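Local coordinates for protein FprA (Mycobacterium tuberculosis, PDB 1LQT) that catalyses electron transfer between NADPH and ferredoxin by way of a bound FAD and may supply electrons to P450 systems, at residues Pro13-Ala18 and Val36-Met41; Met41-Trp46 and Glu449-Gly454; Gly80-Val83 and His87-Pro90; Trp409-Ala412 and Lys416-Thr419. All coordinates share one frame; numbering follows the deposited sequence.

Overall arrangement
All four contacts lie around the FAD-binding sheet that contains strands 34-40, 76-80 and 418-419. Contacts 1 to 3 are buried, contact 4 only partly. Contact 1 is the most intimately tied to the cofactor: a Met-aromatic pairing of helix 13-28 with strand 34-40, flanked by polar groups that grip the phosphate and ribose of FAD. Contact 2, which shares Met41 with it, is purely apolar and brings the C-terminal helix 447-454 against the loop after strand 34-40. Contact 3 differs in being held by two hydrogen bonds that close a short loop after strand 76-80. Its Gly80 pairs with Val418 of contact 4, a small packing of helix 402-413 on the segment leading into edge strand 418-419.

Contact 1: Pro13-Ala18 and Val36-Met41; sequences PSAFFA and VDMLEM. With FAD (flavin-adenine dinucleotide), chain H.
A chi1 of -178° carries Met38 CG straight away from strand 34-40 toward the helix, and the bend at chi3 (-76°) lays its methyl over the Phe16 ring. CE stands 3.7 Å from the ring centroid, almost on the ring normal, so this is a CH-pi contact made squarely over a face. The sulfur sits over the same face nearer the rim, with SD 3.6 Å from Phe16 CZ, and completes a Met-aromatic contact. The same methyl also meets Ala15 of the helix, whose CB is 3.9 Å from Met38 CE. The small side chain of Ala15, in the GxGxxA pattern, lets the helix lie close to the strand, and the unbranched thioether of Met38 can bend between them.

The two segments meet the same cofactor at their ends. At the start of the helix, Ser14 grips one phosphate oxygen twice, through N (3.0 Å to FAD O1P) and through OG (2.7 Å to FAD O1P); the helix N-terminus probably favours the negative charge there. Glu40 takes both ribose hydroxyls, OE1 accepting from O3B and OE2 from O2B, while Ser11 OG and Leu42 N steady its carboxylate. Helix 13-28 and strand 34-40 belong to the first beta-alpha-beta unit of a Rossmann-type fold, the strand lying between parallel strands 4-9 and 76-80, and Phe67 stacks on the Phe16 ring.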
# COMPACT_ATOMS: atom_id res chain seq x y z
N PRO A 13 -1.80 2.93 9.10
CA PRO A 13 -0.77 3.31 10.06
C PRO A 13 -0.66 4.79 10.33
O PRO A 13 -0.55 5.18 11.48
CB PRO A 13 0.51 2.75 9.42
CG PRO A 13 0.06 1.65 8.59
CD PRO A 13 -1.29 2.03 8.05
N SER A 14 -0.64 5.64 9.32
CA SER A 14 -0.45 7.06 9.58
C SER A 14 -1.61 7.62 10.41
O SER A 14 -1.39 8.42 11.31
CB SER A 14 -0.21 7.85 8.29
OG SER A 14 -1.34 7.97 7.47
N ALA A 15 -2.82 7.17 10.13
CA ALA A 15 -3.99 7.56 10.91
C ALA A 15 -3.85 7.15 12.37
O ALA A 15 -4.12 7.94 13.27
CB ALA A 15 -5.23 6.94 10.31
N PHE A 16 -3.47 5.90 12.60
CA PHE A 16 -3.35 5.41 13.97
C PHE A 16 -2.19 6.01 14.73
O PHE A 16 -2.30 6.25 15.95
CB PHE A 16 -3.33 3.88 14.03
CG PHE A 16 -4.70 3.32 14.11
CD1 PHE A 16 -5.38 3.36 15.32
CD2 PHE A 16 -5.34 2.76 13.01
CE1 PHE A 16 -6.67 2.87 15.41
CE2 PHE A 16 -6.62 2.30 13.12
CZ PHE A 16 -7.28 2.36 14.31
N PHE A 17 -1.09 6.30 14.05
CA PHE A 17 0.00 6.99 14.70
C PHE A 17 -0.42 8.43 15.05
O PHE A 17 -0.13 8.92 16.14
CB PHE A 17 1.27 6.98 13.85
CG PHE A 17 1.91 5.59 13.70
CD1 PHE A 17 2.08 4.73 14.76
CD2 PHE A 17 2.38 5.18 12.47
CE1 PHE A 17 2.67 3.51 14.58
CE2 PHE A 17 2.99 3.95 12.32
CZ PHE A 17 3.13 3.14 13.36
N ALA A 18 -1.15 9.07 14.15
CA ALA A 18 -1.66 10.41 14.45
C ALA A 18 -2.59 10.37 15.66
O ALA A 18 -2.51 11.21 16.54
CB ALA A 18 -2.36 10.99 13.24
N VAL A 36 -11.14 11.90 19.30
CA VAL A 36 -10.74 11.52 17.95
C VAL A 36 -11.79 10.62 17.31
O VAL A 36 -12.12 9.58 17.86
CB VAL A 36 -9.40 10.76 18.01
CG1 VAL A 36 -9.00 10.22 16.62
CG2 VAL A 36 -8.32 11.62 18.60
N ASP A 37 -12.32 11.03 16.17
CA ASP A 37 -13.22 10.24 15.34
C ASP A 37 -12.47 9.88 14.08
O ASP A 37 -11.97 10.74 13.37
CB ASP A 37 -14.46 11.04 14.96
CG ASP A 37 -15.44 11.22 16.09
OD1 ASP A 37 -15.33 10.51 17.10
OD2 ASP A 37 -16.34 12.08 15.96
N MET A 38 -12.40 8.59 13.80
CA MET A 38 -11.71 8.06 12.64
C MET A 38 -12.73 7.54 11.65
O MET A 38 -13.54 6.69 12.00
CB MET A 38 -10.78 6.95 13.10
CG MET A 38 -9.97 6.36 12.01
SD MET A 38 -8.76 5.13 12.61
CE MET A 38 -7.51 6.11 13.32
N LEU A 39 -12.70 8.08 10.44
CA LEU A 39 -13.62 7.75 9.37
C LEU A 39 -12.89 6.97 8.32
O LEU A 39 -11.91 7.45 7.78
CB LEU A 39 -14.15 9.05 8.72
CG LEU A 39 -14.75 10.07 9.69
CD1 LEU A 39 -15.39 11.20 8.85
CD2 LEU A 39 -15.63 9.56 10.70
N GLU A 40 -13.38 5.80 7.99
CA GLU A 40 -12.69 4.88 7.09
C GLU A 40 -13.63 4.43 5.99
O GLU A 40 -14.75 4.01 6.23
CB GLU A 40 -12.20 3.68 7.88
CG GLU A 40 -11.78 2.46 7.04
CD GLU A 40 -10.67 2.75 6.04
OE1 GLU A 40 -9.68 3.39 6.44
OE2 GLU A 40 -10.82 2.32 4.87
N MET A 41 -13.12 4.49 4.77
CA MET A 41 -13.82 4.10 3.56
C MET A 41 -14.36 2.65 3.56
O MET A 41 -15.44 2.39 3.07
CB MET A 41 -12.80 4.27 2.41
CG MET A 41 -13.26 3.64 1.09
SD MET A 41 -12.43 4.34 -0.33
CE MET A 41 -10.66 3.56 -0.22
PA FAD H . -2.78 3.28 4.04
O1A FAD H . -2.99 3.08 2.60
O2A FAD H . -2.23 2.18 4.88
O5B FAD H . -4.17 3.70 4.71
C5B FAD H . -5.04 4.62 4.04
C4B FAD H . -6.44 4.37 4.57
O4B FAD H . -7.26 5.45 4.14
C3B FAD H . -7.09 3.08 4.04
O3B FAD H . -7.67 2.31 5.07
C2B FAD H . -8.10 3.61 3.06
O2B FAD H . -9.20 2.76 2.79
C1B FAD H . -8.50 4.94 3.70
N9A FAD H . -9.09 5.91 2.79
C8A FAD H . -8.60 6.27 1.56
N7A FAD H . -9.36 7.19 0.98
C5A FAD H . -10.41 7.40 1.86
C6A FAD H . -11.52 8.24 1.79
N6A FAD H . -11.75 9.08 0.79
N1A FAD H . -12.38 8.21 2.84
C2A FAD H . -12.11 7.40 3.90
N3A FAD H . -11.07 6.58 4.04
C4A FAD H . -10.24 6.61 2.99
N1 FAD H . 5.42 -1.88 5.14
C2 FAD H . 6.07 -2.67 6.04
O2 FAD H . 6.59 -2.20 7.03
N3 FAD H . 6.16 -4.03 5.79
C4 FAD H . 5.56 -4.65 4.73
O4 FAD H . 5.65 -5.89 4.58
C4X FAD H . 4.85 -3.84 3.84
N5 FAD H . 4.19 -4.39 2.76
C5X FAD H . 3.53 -3.58 1.88
C6 FAD H . 2.90 -4.12 0.78
C7 FAD H . 2.29 -3.33 -0.18
C7M FAD H . 1.59 -3.97 -1.35
C8 FAD H . 2.29 -1.95 0.01
C8M FAD H . 1.66 -1.04 -1.02
C9 FAD H . 2.90 -1.38 1.12
C9A FAD H . 3.53 -2.18 2.07
N10 FAD H . 4.17 -1.63 3.18
C10 FAD H . 4.81 -2.45 4.08
C1' FAD H . 4.15 -0.17 3.46
C2' FAD H . 2.93 0.23 4.29
O2' FAD H . 1.80 -0.40 3.73
C3' FAD H . 2.76 1.76 4.27
O3' FAD H . 3.88 2.40 4.87
C4' FAD H . 1.58 2.29 5.08
O4' FAD H . 0.46 1.40 5.04
C5' FAD H . 1.16 3.67 4.57
O5' FAD H . 0.21 4.15 5.53
P FAD H . -0.90 5.25 5.22
O1P FAD H . -1.60 5.41 6.52
O2P FAD H . -0.35 6.47 4.57
O3P FAD H . -1.86 4.61 4.14

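Contact 2: Met41-Trp46 and Glu449-Gly454; sequences MLPTPW and ELLRIG. With FAD (flavin-adenine dinucleotide), chain H.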
# COMPACT_ATOMS: atom_id res chain seq x y z
N MET A 41 -13.12 4.49 4.77
CA MET A 41 -13.82 4.10 3.56
C MET A 41 -14.36 2.65 3.56
O MET A 41 -15.44 2.39 3.07
CB MET A 41 -12.80 4.27 2.41
CG MET A 41 -13.26 3.64 1.09
SD MET A 41 -12.43 4.34 -0.33
CE MET A 41 -10.66 3.56 -0.22
N LEU A 42 -13.50 1.75 4.01
CA LEU A 42 -13.85 0.33 4.05
C LEU A 42 -14.54 0.00 5.36
O LEU A 42 -14.45 0.74 6.33
CB LEU A 42 -12.57 -0.51 3.95
CG LEU A 42 -11.75 -0.26 2.69
CD1 LEU A 42 -10.54 -1.17 2.69
CD2 LEU A 42 -12.53 -0.44 1.42
N PRO A 43 -15.21 -1.14 5.44
CA PRO A 43 -15.76 -1.58 6.72
C PRO A 43 -14.70 -1.94 7.75
O PRO A 43 -15.00 -2.02 8.94
CB PRO A 43 -16.59 -2.82 6.33
CG PRO A 43 -16.94 -2.57 4.92
CD PRO A 43 -15.72 -1.96 4.33
N THR A 44 -13.49 -2.20 7.28
CA THR A 44 -12.41 -2.72 8.08
C THR A 44 -11.30 -1.68 8.22
O THR A 44 -10.98 -1.03 7.23
CB THR A 44 -11.83 -3.98 7.43
OG1 THR A 44 -11.33 -3.65 6.12
CG2 THR A 44 -12.87 -5.07 7.22
N PRO A 45 -10.68 -1.59 9.39
CA PRO A 45 -9.56 -0.68 9.61
C PRO A 45 -8.25 -1.29 9.15
O PRO A 45 -8.18 -2.43 8.68
CB PRO A 45 -9.57 -0.51 11.13
CG PRO A 45 -9.98 -1.90 11.61
CD PRO A 45 -11.02 -2.33 10.62
N TRP A 46 -7.21 -0.47 9.28
CA TRP A 46 -5.80 -0.84 9.21
C TRP A 46 -5.13 -0.58 7.86
O TRP A 46 -3.93 -0.74 7.73
CB TRP A 46 -5.49 -2.25 9.74
CG TRP A 46 -6.03 -2.50 11.14
CD1 TRP A 46 -6.38 -1.57 12.12
CD2 TRP A 46 -6.24 -3.77 11.73
NE1 TRP A 46 -6.84 -2.21 13.23
CE2 TRP A 46 -6.79 -3.56 13.01
CE3 TRP A 46 -6.07 -5.08 11.29
CZ2 TRP A 46 -7.12 -4.62 13.87
CZ3 TRP A 46 -6.40 -6.12 12.14
CH2 TRP A 46 -6.94 -5.88 13.40
N GLU A 449 -20.72 -8.81 1.55
CA GLU A 449 -20.48 -9.83 2.59
C GLU A 449 -19.98 -9.21 3.88
O GLU A 449 -20.33 -9.67 4.95
CB GLU A 449 -19.54 -10.90 2.11
CG GLU A 449 -19.97 -11.74 0.91
CD GLU A 449 -18.70 -12.36 0.27
OE1 GLU A 449 -18.41 -13.56 0.45
OE2 GLU A 449 -17.91 -11.64 -0.38
N LEU A 450 -19.13 -8.19 3.77
CA LEU A 450 -18.71 -7.47 4.95
C LEU A 450 -19.88 -6.88 5.70
O LEU A 450 -19.94 -6.96 6.93
CB LEU A 450 -17.70 -6.37 4.59
CG LEU A 450 -16.31 -6.89 4.23
CD1 LEU A 450 -15.55 -5.90 3.37
CD2 LEU A 450 -15.53 -7.25 5.51
N LEU A 451 -20.78 -6.25 4.97
CA LEU A 451 -21.92 -5.62 5.61
C LEU A 451 -22.95 -6.61 6.12
O LEU A 451 -23.64 -6.34 7.11
CB LEU A 451 -22.56 -4.60 4.67
CG LEU A 451 -21.68 -3.41 4.31
CD1 LEU A 451 -22.50 -2.46 3.44
CD2 LEU A 451 -21.11 -2.66 5.49
N ARG A 452 -23.06 -7.77 5.49
CA ARG A 452 -23.96 -8.81 5.98
C ARG A 452 -23.59 -9.15 7.41
O ARG A 452 -24.46 -9.37 8.25
CB ARG A 452 -23.87 -10.04 5.08
CG ARG A 452 -24.69 -11.26 5.47
CD ARG A 452 -24.46 -12.39 4.51
NE ARG A 452 -25.30 -13.53 4.75
CZ ARG A 452 -25.15 -14.67 4.12
NH1 ARG A 452 -24.18 -14.82 3.24
NH2 ARG A 452 -25.95 -15.69 4.40
N ILE A 453 -22.29 -9.19 7.69
CA ILE A 453 -21.81 -9.57 9.00
C ILE A 453 -21.67 -8.37 9.92
O ILE A 453 -21.99 -8.45 11.09
CB ILE A 453 -20.46 -10.35 8.86
CG1 ILE A 453 -20.64 -11.60 8.01
CG2 ILE A 453 -19.87 -10.65 10.24
CD1 ILE A 453 -21.81 -12.49 8.36
N GLY A 454 -21.23 -7.24 9.39
CA GLY A 454 -20.92 -6.07 10.19
C GLY A 454 -22.12 -5.27 10.64
O GLY A 454 -22.11 -4.71 11.73
PA FAD H . -2.78 3.28 4.04
O1A FAD H . -2.99 3.08 2.60
O2A FAD H . -2.23 2.18 4.88
O5B FAD H . -4.17 3.70 4.71
C5B FAD H . -5.04 4.62 4.04
C4B FAD H . -6.44 4.37 4.57
O4B FAD H . -7.26 5.45 4.14
C3B FAD H . -7.09 3.08 4.04
O3B FAD H . -7.67 2.31 5.07
C2B FAD H . -8.10 3.61 3.06
O2B FAD H . -9.20 2.76 2.79
C1B FAD H . -8.50 4.94 3.70
N9A FAD H . -9.09 5.91 2.79
C8A FAD H . -8.60 6.27 1.56
N7A FAD H . -9.36 7.19 0.98
C5A FAD H . -10.41 7.40 1.86
C6A FAD H . -11.52 8.24 1.79
N6A FAD H . -11.75 9.08 0.79
N1A FAD H . -12.38 8.21 2.84
C2A FAD H . -12.11 7.40 3.90
N3A FAD H . -11.07 6.58 4.04
C4A FAD H . -10.24 6.61 2.99
N1 FAD H . 5.42 -1.88 5.14
C2 FAD H . 6.07 -2.67 6.04
O2 FAD H . 6.59 -2.20 7.03
N3 FAD H . 6.16 -4.03 5.79
C4 FAD H . 5.56 -4.65 4.73
O4 FAD H . 5.65 -5.89 4.58
C4X FAD H . 4.85 -3.84 3.84
N5 FAD H . 4.19 -4.39 2.76
C5X FAD H . 3.53 -3.58 1.88
C6 FAD H . 2.90 -4.12 0.78
C7 FAD H . 2.29 -3.33 -0.18
C7M FAD H . 1.59 -3.97 -1.35
C8 FAD H . 2.29 -1.95 0.01
C8M FAD H . 1.66 -1.04 -1.02
C9 FAD H . 2.90 -1.38 1.12
C9A FAD H . 3.53 -2.18 2.07
N10 FAD H . 4.17 -1.63 3.18
C10 FAD H . 4.81 -2.45 4.08
C1' FAD H . 4.15 -0.17 3.46
C2' FAD H . 2.93 0.23 4.29
O2' FAD H . 1.80 -0.40 3.73
C3' FAD H . 2.76 1.76 4.27
O3' FAD H . 3.88 2.40 4.87
C4' FAD H . 1.58 2.29 5.08
O4' FAD H . 0.46 1.40 5.04
C5' FAD H . 1.16 3.67 4.57
O5' FAD H . 0.21 4.15 5.53
P FAD H . -0.90 5.25 5.22
O1P FAD H . -1.60 5.41 6.52
O2P FAD H . -0.35 6.47 4.57
O3P FAD H . -1.86 4.61 4.14
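Leu450 supplies most of the touch from helix 447-454, meeting Pro43 and Thr44 of the loop with different parts of its side chain. Its CB lies 3.9 Å from Pro43 CG, and CD1 reaches the same proline carbon at 3.9 Å, so that the ring is met from two points along the leucine. The other branch goes to the threonine: Leu450 CD2 is 3.8 Å from Thr44 CG2. Thr44 can offer a methyl here because chi1 of 60° sets OG1 between the backbone N and the carbonyl carbon and leaves CG2 beside the backbone N. Both pairs of side chains cross at about a right angle. Leucine suits a rigid proline ring because its two methyls can take separate partners.

One residue on, Leu451 adds a lighter touch at the edge of the patch, its CD2 standing 4.2 Å from Pro43 CG. Gly454 ends the segment, its N bonded to Leu450 O at 2.8 Å within the helix.

Upstream in the loop, Met41 comes up to the adenine of FAD, its N 3.0 Å from N3A. The contact places the C-terminal helix against the loop between strand 34-40 and helix 48-51. Helix 420-434 flanks it through Trp423 on Thr44 and Ile426 on Leu450, and Val418 of strand 418-419 touches both Pro43 and Leu451.

Contact 3: Gly80-Val83 and His87-Pro90; sequences GNVV and HVQP
The backbone turns back on itself between Val83 and His87, where His87 N donates to Val83 O at 2.9 Å, closing a five-residue loop with a bond between residues four apart. The side chain of His87 supplies a second tie at the same place. Its ND1 accepts from Val83 N at 3.0 Å, nearly straight (167°), with the donor nearly in the ring plane, at its edge. Both polar backbone groups of Val83 are thus claimed by one residue: the in-plane bond to ND1 holds the rotation of the imidazole, while the backbone bond closes the turn. Histidine suits the position because its ring nitrogen next to CG, with CG beside the backbone N (chi1 -60°), can accept from the amide that starts the turn.

The same ring packs on the valine branch as well: Val83 CG2 lies 3.7 Å from His87 CE1. Separately, Val82 CG1 and Val88 CG2 make a looser apolar contact at 4.3 Å, and Val88 goes on to Trp409 and Leu410 of helix 402-413.

Val82 and Val83 touch FAD, and Val84 O is hydrogen-bonded to it. This compact connection leaves strand 76-80 for helix 90-96 at the C-terminal end of the parallel strand, where a Rossmann-type fold binds its dinucleotide.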
# COMPACT_ATOMS: atom_id res chain seq x y z
N GLY A 80 -16.53 3.10 10.10
CA GLY A 80 -16.19 2.48 8.83
C GLY A 80 -17.31 2.54 7.83
O GLY A 80 -18.45 2.86 8.15
N ASN A 81 -16.97 2.25 6.59
CA ASN A 81 -17.88 2.37 5.44
C ASN A 81 -18.34 3.80 5.23
O ASN A 81 -19.45 4.03 4.79
CB ASN A 81 -19.06 1.40 5.55
CG ASN A 81 -19.81 1.19 4.26
OD1 ASN A 81 -19.24 1.25 3.17
ND2 ASN A 81 -21.10 0.93 4.37
N VAL A 82 -17.48 4.76 5.57
CA VAL A 82 -17.76 6.19 5.37
C VAL A 82 -16.70 6.69 4.40
O VAL A 82 -15.52 6.75 4.72
CB VAL A 82 -17.73 6.96 6.70
CG1 VAL A 82 -17.89 8.45 6.45
CG2 VAL A 82 -18.80 6.46 7.62
N VAL A 83 -17.15 7.06 3.21
CA VAL A 83 -16.25 7.47 2.15
C VAL A 83 -16.24 8.99 2.09
O VAL A 83 -17.22 9.62 1.71
CB VAL A 83 -16.70 6.88 0.81
CG1 VAL A 83 -15.74 7.27 -0.30
CG2 VAL A 83 -16.85 5.37 0.90
N HIS A 87 -19.99 10.28 1.11
CA HIS A 87 -21.01 10.41 2.15
C HIS A 87 -20.95 11.74 2.88
O HIS A 87 -21.98 12.28 3.26
CB HIS A 87 -20.87 9.27 3.14
CG HIS A 87 -21.04 7.94 2.50
ND1 HIS A 87 -19.99 7.09 2.25
CD2 HIS A 87 -22.15 7.34 2.01
CE1 HIS A 87 -20.44 6.05 1.57
NE2 HIS A 87 -21.75 6.18 1.43
N VAL A 88 -19.74 12.19 3.13
CA VAL A 88 -19.46 13.48 3.76
C VAL A 88 -18.32 14.13 3.01
O VAL A 88 -17.51 13.43 2.39
CB VAL A 88 -19.11 13.35 5.27
CG1 VAL A 88 -20.27 12.67 6.03
CG2 VAL A 88 -17.81 12.59 5.47
N GLN A 89 -18.26 15.45 3.06
CA GLN A 89 -17.28 16.20 2.29
C GLN A 89 -16.28 16.88 3.21
O GLN A 89 -16.59 17.22 4.35
CB GLN A 89 -17.97 17.28 1.45
CG GLN A 89 -19.00 16.77 0.51
CD GLN A 89 -18.44 15.80 -0.49
OE1 GLN A 89 -17.33 15.99 -1.03
NE2 GLN A 89 -19.19 14.76 -0.77
N PRO A 90 -15.07 17.14 2.72
CA PRO A 90 -14.08 17.85 3.51
C PRO A 90 -14.61 19.15 4.14
O PRO A 90 -14.34 19.41 5.31
CB PRO A 90 -12.93 18.08 2.53
CG PRO A 90 -12.99 16.83 1.70
CD PRO A 90 -14.46 16.64 1.45

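Contact 4: Trp409-Ala412 and Lys416-Thr419; sequences WLAA and KLVT
Van der Waals contact accounts for the meeting, and one methyl makes it: Leu417 CD2 rests on the helix backbone and on the first carbons of two side chains. It lies 3.7 Å from Leu410 C and 3.8 Å from Ala411 N, so it sits against the peptide group joining these residues. It also meets Leu410 CB at 4.0 Å and, more loosely, Ala411 CB at 4.4 Å. Leu417 achieves this with chi1 of 66°, which tucks CG between its own backbone N and carbonyl carbon, and chi2 of 76° then directs CD2 at the helix. Alanine suits the exposed flank, since a side chain of one carbon lets the leucine methyl come down to the main chain, while Leu410 turns the rest of its bulk into the buried side.

The polar links run instead from segment 416-419 to other parts of the chain. Lys416 N is bonded to Gln414 OE1, and Lys416 O accepts from Asn81 ND2; these bonds hold the backbone just before Leu417. The lysine side chain itself is exposed, as suits its charge. At the far end, Thr419 caps helix 420-434 with a weak bond from His422 N to its OG1.

Helix 402-413 packs beside the edge of the FAD-domain sheet: short strand 418-419 pairs antiparallel with strand 76-80 through Val418 and Gly80, and Phe79 of that strand touches both Leu410 and Leu417.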
# COMPACT_ATOMS: atom_id res chain seq x y z
N TRP A 409 -25.12 12.92 12.48
CA TRP A 409 -24.89 13.41 11.14
C TRP A 409 -24.27 12.28 10.32
O TRP A 409 -24.69 12.03 9.22
CB TRP A 409 -24.00 14.64 11.18
CG TRP A 409 -23.45 15.08 9.88
CD1 TRP A 409 -24.13 15.63 8.83
CD2 TRP A 409 -22.10 15.08 9.52
NE1 TRP A 409 -23.27 15.93 7.80
CE2 TRP A 409 -22.00 15.63 8.21
CE3 TRP A 409 -20.93 14.67 10.15
CZ2 TRP A 409 -20.81 15.77 7.56
CZ3 TRP A 409 -19.75 14.81 9.49
CH2 TRP A 409 -19.70 15.37 8.21
N LEU A 410 -23.26 11.60 10.86
CA LEU A 410 -22.63 10.50 10.13
C LEU A 410 -23.62 9.42 9.83
O LEU A 410 -23.64 8.88 8.73
CB LEU A 410 -21.45 9.95 10.91
CG LEU A 410 -20.23 10.86 10.96
CD1 LEU A 410 -19.27 10.42 12.02
CD2 LEU A 410 -19.52 10.95 9.63
N ALA A 411 -24.49 9.10 10.80
CA ALA A 411 -25.49 8.07 10.58
C ALA A 411 -26.54 8.49 9.57
O ALA A 411 -27.04 7.63 8.82
CB ALA A 411 -26.16 7.71 11.87
N ALA A 412 -26.87 9.79 9.51
CA ALA A 412 -27.81 10.27 8.49
C ALA A 412 -27.21 10.11 7.11
O ALA A 412 -27.88 9.71 6.19
CB ALA A 412 -28.14 11.74 8.75
N LYS A 416 -25.36 2.80 6.86
CA LYS A 416 -24.66 1.53 6.90
C LYS A 416 -23.24 1.69 7.40
O LYS A 416 -22.36 0.92 7.04
CB LYS A 416 -24.69 0.87 5.53
CG LYS A 416 -26.12 0.56 5.04
CD LYS A 416 -26.12 -0.26 3.79
CE LYS A 416 -27.52 -0.43 3.23
NZ LYS A 416 -27.43 -1.04 1.86
N LEU A 417 -22.99 2.66 8.26
CA LEU A 417 -21.65 2.81 8.83
C LEU A 417 -21.39 1.64 9.78
O LEU A 417 -22.29 1.01 10.31
CB LEU A 417 -21.43 4.19 9.45
CG LEU A 417 -22.26 4.55 10.68
CD1 LEU A 417 -21.78 3.87 11.96
CD2 LEU A 417 -22.27 6.07 10.82
N VAL A 418 -20.11 1.38 9.97
CA VAL A 418 -19.60 0.28 10.76
C VAL A 418 -18.87 0.81 11.98
O VAL A 418 -17.81 1.40 11.86
CB VAL A 418 -18.69 -0.62 9.90
CG1 VAL A 418 -18.10 -1.74 10.75
CG2 VAL A 418 -19.49 -1.19 8.75
N THR A 419 -19.42 0.63 13.18
CA THR A 419 -18.76 1.11 14.39
C THR A 419 -17.67 0.13 14.78
O THR A 419 -17.56 -0.95 14.22
CB THR A 419 -19.73 1.20 15.54
OG1 THR A 419 -20.27 -0.10 15.71
CG2 THR A 419 -20.87 2.18 15.28